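Local coordinates for protein AgaA (Rhizobium radiobacter, PDB 6HLX) that binds the opine agropinic acid in the periplasm as the substrate-binding protein of an ABC transporter, probably delivering it for import into the bacterium, at residues Glu230-Gln244 with Leu446-Lys460. Sequence-based numbering, arbitrary orientation. Where two conformers were deposited one is given.
With G9Z (agropinic acid), chain E; EDO (1,2-ethanediol), chain B.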
# COMPACT_ATOMS: atom_id res chain seq x y z
N GLU A 230 -19.09 -3.32 23.72
CA GLU A 230 -18.02 -2.38 24.06
C GLU A 230 -16.99 -2.18 22.96
O GLU A 230 -16.06 -1.41 23.14
CB GLU A 230 -17.34 -2.78 25.39
CG GLU A 230 -18.27 -2.69 26.59
CD GLU A 230 -18.86 -1.33 26.92
OE1 GLU A 230 -18.14 -0.31 26.81
OE2 GLU A 230 -20.05 -1.28 27.30
N THR A 231 -17.15 -2.89 21.84
CA THR A 231 -16.26 -2.74 20.69
C THR A 231 -17.12 -2.51 19.45
O THR A 231 -18.30 -2.88 19.44
CB THR A 231 -15.35 -3.98 20.50
OG1 THR A 231 -16.18 -5.15 20.40
CG2 THR A 231 -14.34 -4.15 21.65
N GLN A 232 -16.52 -1.96 18.40
CA GLN A 232 -17.16 -1.69 17.12
C GLN A 232 -16.18 -2.09 16.03
O GLN A 232 -15.00 -1.78 16.13
CB GLN A 232 -17.48 -0.18 17.01
CG GLN A 232 -18.00 0.28 15.63
CD GLN A 232 -18.23 1.78 15.49
OE1 GLN A 232 -17.77 2.60 16.29
NE2 GLN A 232 -18.96 2.17 14.45
N LEU A 233 -16.67 -2.76 15.00
CA LEU A 233 -15.85 -3.15 13.86
C LEU A 233 -16.06 -2.10 12.74
O LEU A 233 -17.20 -1.73 12.47
CB LEU A 233 -16.30 -4.53 13.39
CG LEU A 233 -15.41 -5.21 12.38
CD1 LEU A 233 -14.11 -5.72 13.05
CD2 LEU A 233 -16.14 -6.36 11.73
N LEU A 234 -14.96 -1.62 12.12
CA LEU A 234 -15.01 -0.65 11.00
C LEU A 234 -14.59 -1.43 9.77
O LEU A 234 -13.43 -1.84 9.66
CB LEU A 234 -14.07 0.53 11.25
CG LEU A 234 -14.27 1.32 12.57
CD1 LEU A 234 -13.25 2.43 12.69
CD2 LEU A 234 -15.68 1.89 12.68
N ARG A 235 -15.55 -1.69 8.86
CA ARG A 235 -15.34 -2.57 7.69
C ARG A 235 -14.80 -1.92 6.42
O ARG A 235 -14.95 -0.71 6.17
CB ARG A 235 -16.64 -3.31 7.35
CG ARG A 235 -17.07 -4.31 8.44
CD ARG A 235 -17.57 -5.65 7.87
NE ARG A 235 -18.38 -6.40 8.84
CZ ARG A 235 -18.19 -7.67 9.19
NH1 ARG A 235 -17.20 -8.37 8.66
NH2 ARG A 235 -18.98 -8.25 10.09
N ASN A 236 -14.16 -2.77 5.59
CA ASN A 236 -13.62 -2.41 4.29
C ASN A 236 -13.39 -3.73 3.56
O ASN A 236 -13.13 -4.74 4.23
CB ASN A 236 -12.29 -1.63 4.43
CG ASN A 236 -11.49 -1.43 3.14
OD1 ASN A 236 -10.70 -2.28 2.71
ND2 ASN A 236 -11.62 -0.27 2.50
N THR A 237 -13.50 -3.73 2.22
CA THR A 237 -13.24 -4.89 1.35
C THR A 237 -12.36 -4.46 0.15
O THR A 237 -12.63 -4.87 -1.00
CB THR A 237 -14.53 -5.49 0.81
OG1 THR A 237 -15.24 -4.45 0.13
CG2 THR A 237 -15.35 -6.15 1.87
N GLY A 238 -11.30 -3.72 0.43
CA GLY A 238 -10.40 -3.15 -0.57
C GLY A 238 -9.26 -4.00 -1.09
O GLY A 238 -9.05 -4.03 -2.31
N PRO A 239 -8.47 -4.67 -0.22
CA PRO A 239 -7.30 -5.40 -0.73
C PRO A 239 -7.62 -6.72 -1.38
O PRO A 239 -8.69 -7.30 -1.19
CB PRO A 239 -6.40 -5.60 0.51
CG PRO A 239 -7.04 -4.74 1.64
CD PRO A 239 -8.51 -4.72 1.27
N PHE A 240 -6.64 -7.22 -2.14
CA PHE A 240 -6.74 -8.53 -2.78
C PHE A 240 -5.54 -9.39 -2.32
O PHE A 240 -4.51 -8.85 -1.86
CB PHE A 240 -6.77 -8.41 -4.32
CG PHE A 240 -5.73 -7.46 -4.90
CD1 PHE A 240 -4.38 -7.82 -4.97
CD2 PHE A 240 -6.10 -6.21 -5.39
CE1 PHE A 240 -3.42 -6.93 -5.47
CE2 PHE A 240 -5.14 -5.33 -5.91
CZ PHE A 240 -3.81 -5.69 -5.94
N MET A 241 -5.68 -10.70 -2.47
CA MET A 241 -4.62 -11.69 -2.23
C MET A 241 -4.25 -12.29 -3.58
O MET A 241 -5.13 -12.61 -4.38
CB MET A 241 -5.06 -12.84 -1.29
CG MET A 241 -5.40 -12.38 0.13
SD MET A 241 -4.04 -11.57 0.98
CE MET A 241 -2.90 -12.91 1.14
N GLY A 242 -2.96 -12.50 -3.81
CA GLY A 242 -2.50 -13.08 -5.07
C GLY A 242 -1.04 -13.43 -5.00
O GLY A 242 -0.52 -13.73 -3.92
N LEU A 243 -0.36 -13.43 -6.16
CA LEU A 243 1.07 -13.76 -6.20
C LEU A 243 1.81 -12.80 -7.11
O LEU A 243 1.31 -12.45 -8.18
CB LEU A 243 1.26 -15.19 -6.77
CG LEU A 243 0.80 -16.36 -5.88
CD1 LEU A 243 0.72 -17.64 -6.70
CD2 LEU A 243 1.79 -16.59 -4.70
N GLN A 244 3.04 -12.47 -6.70
CA GLN A 244 4.03 -11.73 -7.48
C GLN A 244 5.11 -12.76 -7.78
O GLN A 244 5.47 -13.55 -6.90
CB GLN A 244 4.65 -10.57 -6.66
CG GLN A 244 3.68 -9.42 -6.48
CD GLN A 244 4.06 -8.56 -5.32
OE1 GLN A 244 3.41 -8.63 -4.28
NE2 GLN A 244 5.12 -7.75 -5.46
N LEU A 446 0.97 -11.01 -12.96
CA LEU A 446 0.39 -11.03 -11.61
C LEU A 446 -0.77 -12.02 -11.65
O LEU A 446 -1.50 -12.07 -12.63
CB LEU A 446 -0.15 -9.66 -11.18
CG LEU A 446 0.83 -8.52 -10.76
CD1 LEU A 446 1.71 -8.92 -9.56
CD2 LEU A 446 1.64 -7.99 -11.92
N VAL A 447 -0.96 -12.76 -10.56
CA VAL A 447 -2.08 -13.70 -10.44
C VAL A 447 -2.87 -13.28 -9.21
O VAL A 447 -2.26 -12.92 -8.17
CB VAL A 447 -1.59 -15.17 -10.40
CG1 VAL A 447 -2.65 -16.08 -9.80
CG2 VAL A 447 -1.19 -15.64 -11.81
N TYR A 448 -4.22 -13.28 -9.31
CA TYR A 448 -5.06 -12.82 -8.20
C TYR A 448 -6.03 -13.91 -7.79
O TYR A 448 -6.59 -14.59 -8.66
CB TYR A 448 -5.86 -11.57 -8.63
CG TYR A 448 -5.00 -10.47 -9.21
CD1 TYR A 448 -4.76 -10.41 -10.58
CD2 TYR A 448 -4.50 -9.45 -8.41
CE1 TYR A 448 -3.97 -9.39 -11.13
CE2 TYR A 448 -3.73 -8.42 -8.95
CZ TYR A 448 -3.49 -8.39 -10.32
OH TYR A 448 -2.75 -7.38 -10.87
N PHE A 449 -6.28 -14.04 -6.47
CA PHE A 449 -7.15 -15.10 -5.99
C PHE A 449 -8.41 -14.66 -5.31
O PHE A 449 -9.42 -15.34 -5.47
CB PHE A 449 -6.37 -16.02 -5.02
CG PHE A 449 -5.24 -16.77 -5.70
CD1 PHE A 449 -5.45 -17.44 -6.90
CD2 PHE A 449 -3.97 -16.79 -5.14
CE1 PHE A 449 -4.40 -18.14 -7.53
CE2 PHE A 449 -2.92 -17.49 -5.76
CZ PHE A 449 -3.15 -18.14 -6.95
N MET A 450 -8.37 -13.56 -4.53
CA MET A 450 -9.56 -13.16 -3.79
C MET A 450 -9.51 -11.72 -3.31
O MET A 450 -8.42 -11.16 -3.17
CB MET A 450 -9.72 -14.06 -2.54
CG MET A 450 -8.56 -13.95 -1.56
SD MET A 450 -8.82 -14.80 -0.01
CE MET A 450 -9.96 -13.64 0.81
N TRP A 451 -10.69 -11.15 -3.04
CA TRP A 451 -10.83 -9.82 -2.42
C TRP A 451 -10.98 -10.16 -0.94
O TRP A 451 -11.74 -11.09 -0.58
CB TRP A 451 -12.13 -9.13 -2.84
CG TRP A 451 -12.16 -8.71 -4.27
CD1 TRP A 451 -12.91 -9.25 -5.27
CD2 TRP A 451 -11.38 -7.65 -4.87
NE1 TRP A 451 -12.68 -8.57 -6.45
CE2 TRP A 451 -11.76 -7.58 -6.23
CE3 TRP A 451 -10.46 -6.72 -4.37
CZ2 TRP A 451 -11.20 -6.65 -7.11
CZ3 TRP A 451 -9.92 -5.77 -5.24
CH2 TRP A 451 -10.29 -5.75 -6.60
N ARG A 452 -10.28 -9.44 -0.07
CA ARG A 452 -10.40 -9.74 1.37
C ARG A 452 -11.02 -8.58 2.14
O ARG A 452 -10.95 -7.43 1.69
CB ARG A 452 -9.02 -10.10 1.98
CG ARG A 452 -8.06 -8.90 2.07
CD ARG A 452 -6.73 -9.28 2.70
NE ARG A 452 -6.12 -8.13 3.39
CZ ARG A 452 -4.83 -7.81 3.32
NH1 ARG A 452 -4.00 -8.52 2.57
NH2 ARG A 452 -4.37 -6.78 4.02
N GLU A 453 -11.52 -8.86 3.35
CA GLU A 453 -11.97 -7.79 4.25
C GLU A 453 -10.72 -7.24 4.96
O GLU A 453 -9.78 -7.99 5.25
CB GLU A 453 -12.91 -8.34 5.33
CG GLU A 453 -14.25 -8.80 4.76
CD GLU A 453 -15.30 -9.06 5.81
OE1 GLU A 453 -16.41 -9.50 5.44
OE2 GLU A 453 -15.02 -8.83 7.01
N GLN A 454 -10.72 -5.94 5.23
CA GLN A 454 -9.61 -5.27 5.93
C GLN A 454 -10.30 -4.42 6.98
O GLN A 454 -10.93 -3.41 6.66
CB GLN A 454 -8.80 -4.41 4.94
CG GLN A 454 -7.61 -3.69 5.62
CD GLN A 454 -6.51 -4.64 6.08
OE1 GLN A 454 -6.40 -5.76 5.60
NE2 GLN A 454 -5.68 -4.20 7.00
N ASN A 455 -10.28 -4.90 8.23
CA ASN A 455 -11.07 -4.26 9.27
C ASN A 455 -10.23 -3.69 10.39
O ASN A 455 -9.15 -4.21 10.69
CB ASN A 455 -12.04 -5.31 9.85
CG ASN A 455 -12.95 -5.94 8.80
OD1 ASN A 455 -13.41 -5.26 7.88
ND2 ASN A 455 -13.20 -7.22 8.88
N TYR A 456 -10.74 -2.61 10.99
CA TYR A 456 -10.23 -2.01 12.22
C TYR A 456 -11.26 -2.31 13.29
O TYR A 456 -12.43 -2.61 12.99
CB TYR A 456 -10.13 -0.47 12.12
CG TYR A 456 -8.95 -0.01 11.29
CD1 TYR A 456 -9.04 0.06 9.90
CD2 TYR A 456 -7.73 0.30 11.88
CE1 TYR A 456 -7.96 0.48 9.13
CE2 TYR A 456 -6.63 0.70 11.12
CZ TYR A 456 -6.75 0.78 9.74
OH TYR A 456 -5.69 1.13 8.94
N ALA A 457 -10.86 -2.15 14.55
CA ALA A 457 -11.82 -2.25 15.64
C ALA A 457 -11.51 -1.16 16.63
O ALA A 457 -10.34 -0.80 16.81
CB ALA A 457 -11.75 -3.61 16.30
N VAL A 458 -12.57 -0.56 17.19
CA VAL A 458 -12.40 0.53 18.15
C VAL A 458 -13.19 0.22 19.41
O VAL A 458 -14.18 -0.54 19.38
CB VAL A 458 -12.79 1.93 17.57
CG1 VAL A 458 -12.07 2.21 16.24
CG2 VAL A 458 -14.31 2.08 17.40
N LYS A 459 -12.78 0.84 20.52
CA LYS A 459 -13.51 0.70 21.76
C LYS A 459 -14.69 1.67 21.73
O LYS A 459 -14.59 2.74 21.13
CB LYS A 459 -12.59 1.04 22.96
CG LYS A 459 -11.96 -0.18 23.62
CD LYS A 459 -12.99 -0.98 24.45
CE LYS A 459 -12.38 -1.87 25.50
NZ LYS A 459 -13.21 -3.09 25.74
N LYS A 460 -15.80 1.31 22.38
CA LYS A 460 -16.93 2.25 22.49
C LYS A 460 -16.35 3.49 23.21
O LYS A 460 -15.65 3.35 24.22
CB LYS A 460 -18.05 1.62 23.34
CG LYS A 460 -19.30 2.50 23.45
CD LYS A 460 -20.40 1.80 24.23
CE LYS A 460 -21.66 2.64 24.32
NZ LYS A 460 -22.79 1.88 24.91
OAM G9Z E . 2.06 -4.25 5.53
CAB G9Z E . 1.52 -5.35 5.37
CAC G9Z E . 1.49 -6.34 6.38
CB G9Z E . 0.71 -7.55 5.77
CA G9Z E . 0.50 -7.19 4.31
C G9Z E . -0.87 -7.33 3.94
O G9Z E . -1.67 -6.37 4.16
N G9Z E . 1.03 -5.79 4.20
CAG G9Z E . 0.91 -4.93 2.95
CAH G9Z E . 2.00 -5.31 1.95
OAP G9Z E . 1.74 -6.66 1.55
CAI G9Z E . 2.00 -4.40 0.71
OAQ G9Z E . 1.82 -3.03 1.14
CAJ G9Z E . 3.35 -4.48 -0.06
OAR G9Z E . 3.31 -3.61 -1.21
CAK G9Z E . 3.83 -5.89 -0.48
OAT G9Z E . 5.20 -5.83 -0.92
CAL G9Z E . 2.92 -6.53 -1.55
OAS G9Z E . 3.34 -7.89 -1.80
OXT G9Z E . -1.24 -8.43 3.43
C1 EDO B . -13.92 -4.89 -5.15
O1 EDO B . -13.71 -4.44 -3.83
C2 EDO B . -15.11 -4.12 -5.75
O2 EDO B . -15.36 -4.63 -7.04
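Arg452 lies against Pro239 and Met241 at the place where two antiparallel strand pairs, 231-234 with 456-459 and 240-244 with 446-451, are joined by two adjacent connecting segments. Its backbone N donates to Pro239 O (2.9 Å, 172°). With CG set between the backbone N and the carbonyl carbon (chi1 70°) and the chain extended from there to NE, the side chain runs from CB across the proline toward the ligand. CG passes 3.7 Å from Pro239 O; CD touches Met241 SD; NE and CZ lie beneath Pro239 CB, which sits over the centre of one guanidinium face. The N-H groups are widely engaged. NE and NH2 both grip Gln454 OE1 side-on, in the guanidinium plane, the Arg452 NH2 to Gln454 OE1 bond being the shorter at 2.8 Å. NH1 makes a weak bond to Met241 SD, at the edge of the group. Arg452 NH1 also donates to agropinic acid OXT, and NH2 to its O at the guanidinium edge, a two-pronged hold on the carboxylate. At the end of strand 240-244, Gln244 OE1 accepts from the ligand hydroxyl OAS, while NE2 is held by Thr402 O and Asn404 O.

Between Arg452 and Gln244, Phe449 N and, more weakly, Met450 N both reach Met241 O, forming a classic beta bulge, and the edge of Tyr448 meets the face of Phe240 with planes at 88°. Toward the other sheet, Asn236 OD1 closes an Asx turn on Gly238 N, and Arg235 NH1 forms a salt bridge with Glu453 OE2 whose hydrogen bond is weak and bent; Asn455 ND2 also holds that oxygen.

The two connections link the sheets of the two lobes, as in periplasmic binding proteins; Pro239 over one face and the double bond to Gln454 OE1 restrict the rotation of the guanidinium, so its positive charge probably meets the opine carboxylate already oriented.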